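Local coordinates for protein xylooligosaccharide oxidase (Myceliophthora thermophila, PDB 5K8E) that oxidises the C1 hydroxyl of xylose, xylooligosaccharides and related sugars to lactones, reducing oxygen to hydrogen peroxide with a bicovalently bound FAD, at residues T341-S346 with Y451-L456; R475-L480 with V492-V497; T154-G159 with E318-Y323. All blocks are in the same frame, centred on the assembly; numbering follows the deposited sequence.

Contact 1: residues T341-S346 with Y451-L456; sequences TFYSKS and YADPGL. With FAD (flavin-adenine dinucleotide), chain D.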
loop_
_atom_site.group_PDB
_atom_site.type_symbol
_atom_site.label_atom_id
_atom_site.label_comp_id
_atom_site.label_asym_id
_atom_site.label_seq_id
_atom_site.Cartn_x
_atom_site.Cartn_y
_atom_site.Cartn_z
ATOM N N THR A 341 -4.685 -16.650 -2.952
ATOM C CA THR A 341 -3.502 -17.264 -3.549
ATOM C C THR A 341 -3.259 -16.556 -4.869
ATOM O O THR A 341 -4.129 -16.558 -5.748
ATOM C CB THR A 341 -3.732 -18.761 -3.803
ATOM O OG1 THR A 341 -4.019 -19.414 -2.559
ATOM C CG2 THR A 341 -2.510 -19.422 -4.465
ATOM N N PHE A 342 -2.086 -15.944 -5.009
ATOM C CA PHE A 342 -1.841 -15.068 -6.143
ATOM C C PHE A 342 -0.373 -14.721 -6.369
ATOM O O PHE A 342 0.490 -14.949 -5.504
ATOM C CB PHE A 342 -2.638 -13.767 -5.960
ATOM C CG PHE A 342 -2.179 -12.933 -4.795
ATOM C CD1 PHE A 342 -2.667 -13.171 -3.529
ATOM C CD2 PHE A 342 -1.274 -11.896 -4.974
ATOM C CE1 PHE A 342 -2.269 -12.400 -2.458
ATOM C CE2 PHE A 342 -0.857 -11.130 -3.899
ATOM C CZ PHE A 342 -1.356 -11.387 -2.643
ATOM N N TYR A 343 -0.115 -14.182 -7.555
ATOM C CA TYR A 343 1.102 -13.413 -7.837
ATOM C C TYR A 343 0.681 -11.996 -8.233
ATOM O O TYR A 343 -0.363 -11.809 -8.850
ATOM C CB TYR A 343 1.923 -14.067 -8.955
ATOM C CG TYR A 343 3.236 -13.337 -9.263
ATOM C CD1 TYR A 343 4.150 -13.067 -8.263
ATOM C CD2 TYR A 343 3.551 -12.924 -10.553
ATOM C CE1 TYR A 343 5.331 -12.405 -8.528
ATOM C CE2 TYR A 343 4.739 -12.262 -10.832
ATOM C CZ TYR A 343 5.624 -12.012 -9.814
ATOM O OH TYR A 343 6.793 -11.343 -10.054
ATOM N N SER A 344 1.484 -11.004 -7.860
ATOM C CA SER A 344 1.190 -9.611 -8.170
ATOM C C SER A 344 2.454 -8.848 -8.524
ATOM O O SER A 344 3.534 -9.134 -8.012
ATOM C CB SER A 344 0.501 -8.926 -6.973
ATOM O OG SER A 344 0.207 -7.566 -7.234
ATOM N N LYS A 345 2.295 -7.881 -9.423
ATOM C CA LYS A 345 3.337 -6.909 -9.758
ATOM C C LYS A 345 2.725 -5.514 -9.679
ATOM O O LYS A 345 1.496 -5.347 -9.627
ATOM C CB LYS A 345 3.910 -7.154 -11.167
ATOM C CG LYS A 345 4.570 -8.512 -11.353
ATOM C CD LYS A 345 5.298 -8.663 -12.696
ATOM C CE LYS A 345 6.723 -8.131 -12.652
ATOM N NZ LYS A 345 7.671 -9.012 -11.891
ATOM N N SER A 346 3.586 -4.503 -9.681
ATOM C CA SER A 346 3.141 -3.121 -9.696
ATOM C C SER A 346 4.000 -2.343 -10.667
ATOM O O SER A 346 5.040 -2.826 -11.127
ATOM C CB SER A 346 3.288 -2.510 -8.308
ATOM O OG SER A 346 4.664 -2.285 -8.020
ATOM N N TYR A 451 2.475 -3.172 -3.150
ATOM C CA TYR A 451 2.162 -4.395 -3.892
ATOM C C TYR A 451 3.476 -5.154 -4.101
ATOM O O TYR A 451 3.965 -5.325 -5.222
ATOM C CB TYR A 451 1.476 -4.071 -5.219
ATOM C CG TYR A 451 0.301 -3.123 -5.111
ATOM C CD1 TYR A 451 -0.654 -3.277 -4.114
ATOM C CD2 TYR A 451 0.138 -2.085 -6.023
ATOM C CE1 TYR A 451 -1.735 -2.419 -4.020
ATOM C CE2 TYR A 451 -0.923 -1.207 -5.928
ATOM C CZ TYR A 451 -1.855 -1.382 -4.931
ATOM O OH TYR A 451 -2.909 -0.517 -4.824
ATOM N N ALA A 452 4.038 -5.602 -2.989
ATOM C CA ALA A 452 5.376 -6.169 -2.941
ATOM C C ALA A 452 5.496 -7.370 -3.863
ATOM O O ALA A 452 4.663 -8.263 -3.817
ATOM C CB ALA A 452 5.708 -6.587 -1.528
ATOM N N ASP A 453 6.549 -7.381 -4.673
ATOM C CA ASP A 453 6.720 -8.384 -5.726
ATOM C C ASP A 453 7.995 -9.186 -5.423
ATOM O O ASP A 453 9.102 -8.738 -5.723
ATOM C CB ASP A 453 6.789 -7.668 -7.079
ATOM C CG ASP A 453 7.118 -8.599 -8.241
ATOM O OD1 ASP A 453 7.325 -9.816 -8.008
ATOM O OD2 ASP A 453 7.210 -8.087 -9.382
ATOM N N PRO A 454 7.846 -10.374 -4.811
ATOM C CA PRO A 454 9.007 -11.192 -4.421
ATOM C C PRO A 454 9.763 -11.804 -5.594
ATOM O O PRO A 454 10.794 -12.436 -5.396
ATOM C CB PRO A 454 8.392 -12.289 -3.541
ATOM C CG PRO A 454 6.987 -12.420 -4.038
ATOM C CD PRO A 454 6.566 -11.054 -4.531
ATOM N N GLY A 455 9.256 -11.630 -6.804
ATOM C CA GLY A 455 9.992 -11.999 -7.996
ATOM C C GLY A 455 11.233 -11.150 -8.214
ATOM O O GLY A 455 12.166 -11.597 -8.872
ATOM N N LEU A 456 11.260 -9.936 -7.663
ATOM C CA LEU A 456 12.424 -9.038 -7.815
ATOM C C LEU A 456 13.537 -9.462 -6.864
ATOM O O LEU A 456 13.271 -9.704 -5.682
ATOM C CB LEU A 456 12.050 -7.588 -7.512
ATOM C CG LEU A 456 10.789 -7.009 -8.159
ATOM C CD1 LEU A 456 10.330 -5.748 -7.448
ATOM C CD2 LEU A 456 11.016 -6.745 -9.640
HETATM P PA FAD D . 2.164 -6.399 6.949
HETATM O O1A FAD D . 1.795 -6.612 8.405
HETATM O O2A FAD D . 2.428 -7.616 6.124
HETATM O O5B FAD D . 3.400 -5.359 6.897
HETATM C C5B FAD D . 3.970 -4.972 5.634
HETATM C C4B FAD D . 5.384 -4.425 5.815
HETATM O O4B FAD D . 5.352 -3.293 6.700
HETATM C C3B FAD D . 6.319 -5.444 6.439
HETATM O O3B FAD D . 7.646 -5.249 5.949
HETATM C C2B FAD D . 6.237 -5.097 7.904
HETATM O O2B FAD D . 7.348 -5.555 8.675
HETATM C C1B FAD D . 6.108 -3.587 7.867
HETATM N N9A FAD D . 5.427 -3.068 9.066
HETATM C C8A FAD D . 4.196 -3.377 9.520
HETATM N N7A FAD D . 3.919 -2.692 10.653
HETATM C C5A FAD D . 5.009 -1.934 10.913
HETATM C C6A FAD D . 5.401 -0.980 11.955
HETATM N N6A FAD D . 4.525 -0.725 12.937
HETATM N N1A FAD D . 6.611 -0.391 11.895
HETATM C C2A FAD D . 7.478 -0.666 10.907
HETATM N N3A FAD D . 7.197 -1.527 9.904
HETATM C C4A FAD D . 5.991 -2.170 9.866
HETATM N N1 FAD D . -2.542 -0.654 -0.959
HETATM C C2 FAD D . -2.919 0.579 -1.428
HETATM O O2 FAD D . -2.037 1.463 -1.612
HETATM N N3 FAD D . -4.213 0.870 -1.700
HETATM C C4 FAD D . -5.204 -0.020 -1.514
HETATM O O4 FAD D . -6.389 0.269 -1.773
HETATM C C4X FAD D . -4.881 -1.378 -1.005
HETATM N N5 FAD D . -5.829 -2.336 -0.806
HETATM C C5X FAD D . -5.502 -3.570 -0.317
HETATM C C6 FAD D . -6.481 -4.546 -0.088
HETATM C C7 FAD D . -6.148 -5.816 0.397
HETATM C C7M FAD D . -7.270 -6.816 0.608
HETATM C C8 FAD D . -4.719 -6.134 0.703
HETATM C C8M FAD D . -4.236 -7.472 1.255
HETATM C C9 FAD D . -3.752 -5.158 0.474
HETATM C C9A FAD D . -4.077 -3.892 -0.019
HETATM N N10 FAD D . -3.086 -2.913 -0.275
HETATM C C10 FAD D . -3.460 -1.644 -0.746
HETATM C "C1'" FAD D . -1.659 -3.162 -0.021
HETATM C "C2'" FAD D . -1.222 -2.761 1.360
HETATM O "O2'" FAD D . -1.150 -1.345 1.334
HETATM C "C3'" FAD D . 0.136 -3.373 1.648
HETATM O "O3'" FAD D . -0.010 -4.792 1.557
HETATM C "C4'" FAD D . 0.618 -2.960 3.031
HETATM O "O4'" FAD D . 2.051 -2.879 3.118
HETATM C "C5'" FAD D . 0.086 -3.939 4.060
HETATM O "O5'" FAD D . 0.207 -3.381 5.379
HETATM P P FAD D . -0.007 -4.407 6.572
HETATM O O1P FAD D . 0.345 -3.701 7.862
HETATM O O2P FAD D . -1.360 -5.021 6.415
HETATM O O3P FAD D . 1.051 -5.554 6.144
HETATM O O HOH W 1 3.423 -10.158 -5.482
HETATM O O HOH W 2 5.912 -4.269 -6.902
HETATM O O HOH W 3 6.365 -5.372 -9.367
#
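D453 OD1 is gripped by two donors that reach it from opposite faces of the carboxylate plane: Y343 OH at 2.6 Å, on the syn side and 26° out of plane, and the backbone N of G455 at 2.9 Å. The second bond closes an Asx turn within the type I beta turn D453-L456, on the loop that runs from the last strand of the eight-stranded antiparallel sheet to helix 458-466; strand 341-349 belongs to the same sheet. The other oxygen, D453 OD2, takes a salt bridge from K345 NZ at 2.7 Å on its syn lone pair. Because the lysine chain bends at chi3 and chi4, its ammonium curls back to D453 OD2 although its CB points away from the loop; NZ also donates to Y343 OH at 3.1 Å and pairs with D430. A buried positive charge thus sits between two acids, which probably keeps D453 ionised. The Y343 ring stands 75° to the carboxylate and turns its edge to P454 CD, with F426 meeting it edge-to-face.

Farther along the strand, water 1 donates to S344 O and A452 O, joining two carbonyls that do not bond each other. S346 CB lies in the plane of the Y451 ring, at its edge, and S346 OG is held by the backbone N of Y448. Y451, a substrate-binding residue, carries its phenol on to the flavin, where Y451 OH stops 3.6 Å from FAD C2.

Contact 2: residues R475-L480 with V492-V497; sequences RIKQQL and VEPAEV. With NAG (2-acetamido-2-deoxy-beta-D-glucopyranose), chain C.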
loop_
_atom_site.group_PDB
_atom_site.type_symbol
_atom_site.label_atom_id
_atom_site.label_comp_id
_atom_site.label_asym_id
_atom_site.label_seq_id
_atom_site.Cartn_x
_atom_site.Cartn_y
_atom_site.Cartn_z
ATOM N N ARG A 475 22.106 5.223 3.584
ATOM C CA ARG A 475 22.911 5.917 4.602
ATOM C C ARG A 475 22.227 5.918 5.970
ATOM O O ARG A 475 22.873 5.654 6.984
ATOM C CB ARG A 475 23.285 7.334 4.159
ATOM C CG ARG A 475 24.232 7.349 2.954
ATOM C CD ARG A 475 24.897 8.691 2.713
ATOM N NE ARG A 475 23.920 9.758 2.493
ATOM C CZ ARG A 475 23.319 10.040 1.334
ATOM N NH1 ARG A 475 23.566 9.333 0.231
ATOM N NH2 ARG A 475 22.449 11.046 1.279
ATOM N N ILE A 476 20.923 6.179 5.997
ATOM C CA ILE A 476 20.142 6.185 7.246
ATOM C C ILE A 476 20.003 4.766 7.825
ATOM O O ILE A 476 19.987 4.572 9.049
ATOM C CB ILE A 476 18.761 6.867 7.043
ATOM C CG1 ILE A 476 18.951 8.346 6.684
ATOM C CG2 ILE A 476 17.895 6.789 8.294
ATOM C CD1 ILE A 476 17.715 8.985 6.075
ATOM N N LYS A 477 19.938 3.771 6.946
ATOM C CA LYS A 477 19.900 2.371 7.378
ATOM C C LYS A 477 21.166 1.960 8.134
ATOM O O LYS A 477 21.092 1.281 9.157
ATOM C CB LYS A 477 19.681 1.456 6.175
ATOM C CG LYS A 477 19.684 -0.038 6.456
ATOM C CD LYS A 477 18.465 -0.502 7.237
ATOM C CE LYS A 477 18.590 -1.981 7.593
ATOM N NZ LYS A 477 17.320 -2.542 8.140
ATOM N N GLN A 478 22.317 2.346 7.602
ATOM C CA GLN A 478 23.604 2.143 8.274
ATOM C C GLN A 478 23.645 2.826 9.658
ATOM O O GLN A 478 24.190 2.273 10.621
ATOM C CB GLN A 478 24.733 2.630 7.351
ATOM C CG GLN A 478 26.030 3.068 8.010
ATOM C CD GLN A 478 26.696 1.944 8.750
ATOM O OE1 GLN A 478 26.442 0.761 8.471
ATOM N NE2 GLN A 478 27.542 2.291 9.708
ATOM N N GLN A 479 23.057 4.012 9.760
ATOM C CA GLN A 479 23.032 4.749 11.030
ATOM C C GLN A 479 22.111 4.124 12.064
ATOM O O GLN A 479 22.447 4.127 13.246
ATOM C CB GLN A 479 22.592 6.194 10.820
ATOM C CG GLN A 479 23.600 7.036 10.094
ATOM C CD GLN A 479 23.021 8.352 9.619
ATOM O OE1 GLN A 479 21.817 8.487 9.413
ATOM N NE2 GLN A 479 23.881 9.329 9.440
ATOM N N LEU A 480 20.962 3.598 11.619
ATOM C CA LEU A 480 19.900 3.149 12.534
ATOM C C LEU A 480 19.786 1.641 12.734
ATOM O O LEU A 480 19.396 1.201 13.809
ATOM C CB LEU A 480 18.549 3.709 12.093
ATOM C CG LEU A 480 18.424 5.243 12.095
ATOM C CD1 LEU A 480 16.997 5.674 11.765
ATOM C CD2 LEU A 480 18.830 5.843 13.421
ATOM N N VAL A 492 16.200 -2.564 2.491
ATOM C CA VAL A 492 17.275 -1.646 2.153
ATOM C C VAL A 492 18.570 -2.162 2.772
ATOM O O VAL A 492 18.583 -2.578 3.937
ATOM C CB VAL A 492 16.949 -0.233 2.680
ATOM C CG1 VAL A 492 18.166 0.675 2.672
ATOM C CG2 VAL A 492 15.801 0.385 1.865
ATOM N N GLU A 493 19.648 -2.134 2.002
ATOM C CA GLU A 493 20.963 -2.553 2.489
ATOM C C GLU A 493 21.647 -1.368 3.138
ATOM O O GLU A 493 21.615 -0.272 2.586
ATOM C CB GLU A 493 21.854 -3.000 1.333
ATOM C CG GLU A 493 21.406 -4.259 0.636
ATOM C CD GLU A 493 22.290 -4.605 -0.542
ATOM O OE1 GLU A 493 23.517 -4.726 -0.335
ATOM O OE2 GLU A 493 21.755 -4.759 -1.663
ATOM N N PRO A 494 22.304 -1.584 4.289
ATOM C CA PRO A 494 23.121 -0.507 4.838
ATOM C C PRO A 494 24.162 -0.038 3.830
ATOM O O PRO A 494 24.710 -0.847 3.087
ATOM C CB PRO A 494 23.816 -1.158 6.044
ATOM C CG PRO A 494 22.954 -2.300 6.425
ATOM C CD PRO A 494 22.252 -2.758 5.178
ATOM N N ALA A 495 24.406 1.264 3.788
ATOM C CA ALA A 495 25.498 1.799 3.004
ATOM C C ALA A 495 26.809 1.264 3.580
ATOM O O ALA A 495 26.904 0.996 4.777
ATOM C CB ALA A 495 25.484 3.321 3.041
ATOM N N GLU A 496 27.805 1.087 2.725
ATOM C CA GLU A 496 29.137 0.738 3.199
ATOM C C GLU A 496 29.824 1.999 3.691
ATOM O O GLU A 496 29.863 2.997 2.981
ATOM C CB GLU A 496 29.964 0.108 2.083
ATOM C CG GLU A 496 29.353 -1.161 1.510
ATOM C CD GLU A 496 30.352 -1.978 0.717
ATOM O OE1 GLU A 496 31.484 -2.201 1.218
ATOM O OE2 GLU A 496 30.003 -2.396 -0.407
ATOM N N VAL A 497 30.361 1.957 4.902
ATOM C CA VAL A 497 31.062 3.109 5.463
ATOM C C VAL A 497 32.531 2.757 5.655
ATOM O O VAL A 497 33.221 2.485 4.672
ATOM C CB VAL A 497 30.418 3.603 6.782
ATOM C CG1 VAL A 497 29.088 4.287 6.485
ATOM C CG2 VAL A 497 30.228 2.464 7.780
ATOM O OXT VAL A 497 33.063 2.734 6.765
HETATM C C1 NAG C . 20.852 2.986 19.670
HETATM C C2 NAG C . 22.173 3.428 20.303
HETATM C C3 NAG C . 22.333 4.933 20.230
HETATM C C4 NAG C . 22.179 5.414 18.805
HETATM C C5 NAG C . 20.947 4.819 18.118
HETATM C C6 NAG C . 21.058 5.005 16.607
HETATM C C7 NAG C . 23.197 2.068 22.046
HETATM C C8 NAG C . 23.316 1.696 23.495
HETATM N N2 NAG C . 22.330 3.014 21.692
HETATM O O3 NAG C . 23.585 5.332 20.756
HETATM O O4 NAG C . 22.072 6.826 18.869
HETATM O O5 NAG C . 20.805 3.429 18.334
HETATM O O6 NAG C . 21.452 3.777 16.006
HETATM O O7 NAG C . 23.887 1.477 21.229
#
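Q478 and V497 approach from opposite directions, the glutamine reaching out from helix 470-480 and the valine coming back from the C-terminal tail. With CG anti to the backbone N (chi1 155°) and the chain bent at chi2, the glutamine meets both valine methyls: V497 CG1 rests on the methylene Q478 CG at 3.6 Å, while V497 CG2 lies 3.3 Å from the amide nitrogen Q478 NE2. The amide therefore meets carbon here, and no hydrogen bond joins the two segments.

P494 crosses the glutamine at about a right angle, its CB lying 4.0 Å from Q478 CA. The same proline ring presents CG and CD to K477 CG, so it is wedged against two consecutive helix residues. K477 turns the other way along the tail: its CB rests on V492 CG1 at 3.9 Å, and its aliphatic chain, bent at chi2, passes V492 O with CE 3.7 Å from that oxygen. Its ammonium leaves the contact to form a salt bridge with D481 and a hydrogen bond with N216 O. A495 sets its CB against the backbone of R475, 3.9 Å from R475 N.

Among the polar ties to the tail, R474 donates from NE to E493 O and from NH2 to P494 O. On another side of the helix, the sugar NAG gives its O6 proton to Q479 O. The arrangement is that of an extended C-terminal tail passing across the flank of the last helix of the chain, with the helix part of the berberine-bridge-enzyme-like region, away from the substrate-binding residues and the flavin links.

Contact 3: residues T154-G159 with E318-Y323; sequences TCPGVG and EGFRHY. With FAD (flavin-adenine dinucleotide), chain D.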
loop_
_atom_site.group_PDB
_atom_site.type_symbol
_atom_site.label_atom_id
_atom_site.label_comp_id
_atom_site.label_asym_id
_atom_site.label_seq_id
_atom_site.Cartn_x
_atom_site.Cartn_y
_atom_site.Cartn_z
ATOM N N THR A 154 -8.473 1.245 0.122
ATOM C CA THR A 154 -9.675 0.461 0.265
ATOM C C THR A 154 -9.205 -0.851 0.887
ATOM O O THR A 154 -8.020 -1.181 0.859
ATOM C CB THR A 154 -10.307 0.187 -1.115
ATOM O OG1 THR A 154 -9.399 -0.596 -1.905
ATOM C CG2 THR A 154 -10.578 1.479 -1.845
ATOM N N CYS A 155 -10.099 -1.624 1.457
ATOM C CA CYS A 155 -9.659 -2.877 2.057
ATOM C C CYS A 155 -9.556 -2.634 3.548
ATOM O O CYS A 155 -8.507 -2.213 4.055
ATOM C CB CYS A 155 -8.297 -3.374 1.527
ATOM S SG CYS A 155 -8.185 -3.940 -0.195
ATOM N N PRO A 156 -10.649 -2.899 4.257
ATOM C CA PRO A 156 -10.711 -2.604 5.687
ATOM C C PRO A 156 -9.768 -3.422 6.573
ATOM O O PRO A 156 -9.470 -2.993 7.690
ATOM C CB PRO A 156 -12.172 -2.899 6.047
ATOM C CG PRO A 156 -12.733 -3.681 4.911
ATOM C CD PRO A 156 -11.957 -3.282 3.705
ATOM N N GLY A 157 -9.310 -4.577 6.098
ATOM C CA GLY A 157 -8.427 -5.448 6.902
ATOM C C GLY A 157 -6.947 -5.074 6.849
ATOM O O GLY A 157 -6.118 -5.628 7.588
ATOM N N VAL A 158 -6.608 -4.144 5.966
ATOM C CA VAL A 158 -5.234 -3.712 5.812
ATOM C C VAL A 158 -4.757 -3.000 7.071
ATOM O O VAL A 158 -5.459 -2.154 7.627
ATOM C CB VAL A 158 -5.077 -2.811 4.577
ATOM C CG1 VAL A 158 -3.731 -2.105 4.546
ATOM C CG2 VAL A 158 -5.256 -3.656 3.326
ATOM N N GLY A 159 -3.543 -3.341 7.494
ATOM C CA GLY A 159 -2.951 -2.757 8.674
ATOM C C GLY A 159 -2.408 -1.385 8.374
ATOM O O GLY A 159 -1.866 -1.145 7.305
ATOM N N GLU A 318 -20.597 4.870 3.771
ATOM C CA GLU A 318 -21.216 4.073 2.714
ATOM C C GLU A 318 -20.318 4.147 1.473
ATOM O O GLU A 318 -20.138 3.150 0.775
ATOM C CB GLU A 318 -22.653 4.537 2.417
ATOM C CG GLU A 318 -23.447 3.590 1.514
ATOM C CD GLU A 318 -24.857 4.090 1.161
ATOM O OE1 GLU A 318 -25.679 4.295 2.089
ATOM O OE2 GLU A 318 -25.157 4.257 -0.048
ATOM N N GLY A 319 -19.731 5.320 1.222
ATOM C CA GLY A 319 -18.707 5.461 0.182
ATOM C C GLY A 319 -17.530 4.504 0.365
ATOM O O GLY A 319 -17.089 3.857 -0.588
ATOM N N PHE A 320 -17.023 4.405 1.594
ATOM C CA PHE A 320 -15.941 3.463 1.881
ATOM C C PHE A 320 -16.390 2.032 1.644
ATOM O O PHE A 320 -15.680 1.264 1.004
ATOM C CB PHE A 320 -15.441 3.606 3.323
ATOM C CG PHE A 320 -14.254 2.731 3.642
ATOM C CD1 PHE A 320 -13.031 2.953 3.033
ATOM C CD2 PHE A 320 -14.355 1.692 4.552
ATOM C CE1 PHE A 320 -11.935 2.145 3.310
ATOM C CE2 PHE A 320 -13.254 0.890 4.848
ATOM C CZ PHE A 320 -12.046 1.117 4.224
ATOM N N ARG A 321 -17.561 1.673 2.170
ATOM C CA ARG A 321 -18.086 0.316 2.012
ATOM C C ARG A 321 -18.237 -0.077 0.558
ATOM O O ARG A 321 -17.980 -1.220 0.205
ATOM C CB ARG A 321 -19.438 0.147 2.714
ATOM C CG ARG A 321 -19.326 0.100 4.229
ATOM C CD ARG A 321 -20.565 -0.510 4.879
ATOM N NE ARG A 321 -21.761 0.288 4.632
ATOM C CZ ARG A 321 -22.098 1.410 5.274
ATOM N NH1 ARG A 321 -21.340 1.908 6.250
ATOM N NH2 ARG A 321 -23.223 2.043 4.939
ATOM N N HIS A 322 -18.654 0.869 -0.280
ATOM C CA HIS A 322 -18.942 0.586 -1.682
ATOM C C HIS A 322 -17.759 -0.062 -2.399
ATOM O O HIS A 322 -17.947 -0.961 -3.211
ATOM C CB HIS A 322 -19.373 1.868 -2.427
ATOM C CG HIS A 322 -19.642 1.652 -3.887
ATOM N ND1 HIS A 322 -20.857 1.203 -4.363
ATOM C CD2 HIS A 322 -18.838 1.777 -4.969
ATOM C CE1 HIS A 322 -20.795 1.081 -5.676
ATOM N NE2 HIS A 322 -19.580 1.421 -6.069
ATOM N N TYR A 323 -16.544 0.402 -2.104
ATOM C CA TYR A 323 -15.338 -0.136 -2.737
ATOM C C TYR A 323 -14.504 -1.025 -1.807
ATOM O O TYR A 323 -13.387 -1.421 -2.171
ATOM C CB TYR A 323 -14.464 1.005 -3.267
ATOM C CG TYR A 323 -14.990 1.663 -4.537
ATOM C CD1 TYR A 323 -15.138 0.930 -5.714
ATOM C CD2 TYR A 323 -15.321 3.019 -4.560
ATOM C CE1 TYR A 323 -15.607 1.528 -6.874
ATOM C CE2 TYR A 323 -15.786 3.624 -5.720
ATOM C CZ TYR A 323 -15.933 2.872 -6.872
ATOM O OH TYR A 323 -16.414 3.461 -8.025
HETATM P PA FAD D . 2.164 -6.399 6.949
HETATM O O1A FAD D . 1.795 -6.612 8.405
HETATM O O2A FAD D . 2.428 -7.616 6.124
HETATM O O5B FAD D . 3.400 -5.359 6.897
HETATM C C5B FAD D . 3.970 -4.972 5.634
HETATM C C4B FAD D . 5.384 -4.425 5.815
HETATM O O4B FAD D . 5.352 -3.293 6.700
HETATM C C3B FAD D . 6.319 -5.444 6.439
HETATM O O3B FAD D . 7.646 -5.249 5.949
HETATM C C2B FAD D . 6.237 -5.097 7.904
HETATM O O2B FAD D . 7.348 -5.555 8.675
HETATM C C1B FAD D . 6.108 -3.587 7.867
HETATM N N9A FAD D . 5.427 -3.068 9.066
HETATM C C8A FAD D . 4.196 -3.377 9.520
HETATM N N7A FAD D . 3.919 -2.692 10.653
HETATM C C5A FAD D . 5.009 -1.934 10.913
HETATM C C6A FAD D . 5.401 -0.980 11.955
HETATM N N6A FAD D . 4.525 -0.725 12.937
HETATM N N1A FAD D . 6.611 -0.391 11.895
HETATM C C2A FAD D . 7.478 -0.666 10.907
HETATM N N3A FAD D . 7.197 -1.527 9.904
HETATM C C4A FAD D . 5.991 -2.170 9.866
HETATM N N1 FAD D . -2.542 -0.654 -0.959
HETATM C C2 FAD D . -2.919 0.579 -1.428
HETATM O O2 FAD D . -2.037 1.463 -1.612
HETATM N N3 FAD D . -4.213 0.870 -1.700
HETATM C C4 FAD D . -5.204 -0.020 -1.514
HETATM O O4 FAD D . -6.389 0.269 -1.773
HETATM C C4X FAD D . -4.881 -1.378 -1.005
HETATM N N5 FAD D . -5.829 -2.336 -0.806
HETATM C C5X FAD D . -5.502 -3.570 -0.317
HETATM C C6 FAD D . -6.481 -4.546 -0.088
HETATM C C7 FAD D . -6.148 -5.816 0.397
HETATM C C7M FAD D . -7.270 -6.816 0.608
HETATM C C8 FAD D . -4.719 -6.134 0.703
HETATM C C8M FAD D . -4.236 -7.472 1.255
HETATM C C9 FAD D . -3.752 -5.158 0.474
HETATM C C9A FAD D . -4.077 -3.892 -0.019
HETATM N N10 FAD D . -3.086 -2.913 -0.275
HETATM C C10 FAD D . -3.460 -1.644 -0.746
HETATM C "C1'" FAD D . -1.659 -3.162 -0.021
HETATM C "C2'" FAD D . -1.222 -2.761 1.360
HETATM O "O2'" FAD D . -1.150 -1.345 1.334
HETATM C "C3'" FAD D . 0.136 -3.373 1.648
HETATM O "O3'" FAD D . -0.010 -4.792 1.557
HETATM C "C4'" FAD D . 0.618 -2.960 3.031
HETATM O "O4'" FAD D . 2.051 -2.879 3.118
HETATM C "C5'" FAD D . 0.086 -3.939 4.060
HETATM O "O5'" FAD D . 0.207 -3.381 5.379
HETATM P P FAD D . -0.007 -4.407 6.572
HETATM O O1P FAD D . 0.345 -3.701 7.862
HETATM O O2P FAD D . -1.360 -5.021 6.415
HETATM O O3P FAD D . 1.051 -5.554 6.144
HETATM O O HOH W 4 -11.401 -1.351 -4.412
#
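F320 CG stands anti to the backbone N (chi1 -176°), which sends the ring from helix 316-324 against the loop carrying the flavin link; T154, a substrate-binding residue with chi1 63°, sets OG1 between its own backbone N and carbonyl carbon, on the side of the flavin. The phenylalanine meets P156 CB at its edge, 4.1 Å from CE2, while F320 CE1 lies at the same distance from T154 CA. T154 also crosses Y323 obliquely: its CB is 3.6 Å from Y323 O, and water 4 donates to that carbonyl while lying 3.3 Å from T154 OG1. Y323 itself is held elsewhere, its hydroxyl bonded to G284 O and its ring stacked with F171.

On the cofactor side, T154 N donates to FAD O4 at 3.0 Å, and T154 OG1 lies 3.1 Å from the same oxygen. A valine here, having no hydroxyl, would probably leave FAD O4 with the backbone N-H of this residue but without the neighbouring OG1, and water 4 without that partner.

C155 SG is joined to FAD C6 by a 1.8 Å bond, one of the two covalent links, the other being to H94. Farther on, V158 CG2 packs on the benzenoid part of the flavin, and G159 N, in the N-cap position before helix 160-165, donates to FAD O2P. Thioether, O4 donor and phosphate donor all come from one short loop, consistent with a flavin held firmly in place, its O4 probably polarised by the N-H of T154.

Along the chain the contacts come in the order 3, 1, 2, judged by where each closes and opens. Contact 3 joins the loop before helix 160-165, in the FAD-binding PCMH-type region, to helix 316-324; contact 1 follows on strand 341-349, the next element of secondary structure, and both touch the flavin. Their centres are about 21 Å apart and their nearest atoms about 7 Å. Segment 451-456 and helix segment 475-480 both lie in the berberine-like region; the centres of contacts 1 and 2 are about 26 Å apart. Contact 2, its centre about 36 Å from that of contact 3 and across the chain's centre, lies at the C-terminal end of the chain, whereas contacts 1 and 3 bring substrate-binding Y451 and T154 to one isoalloxazine.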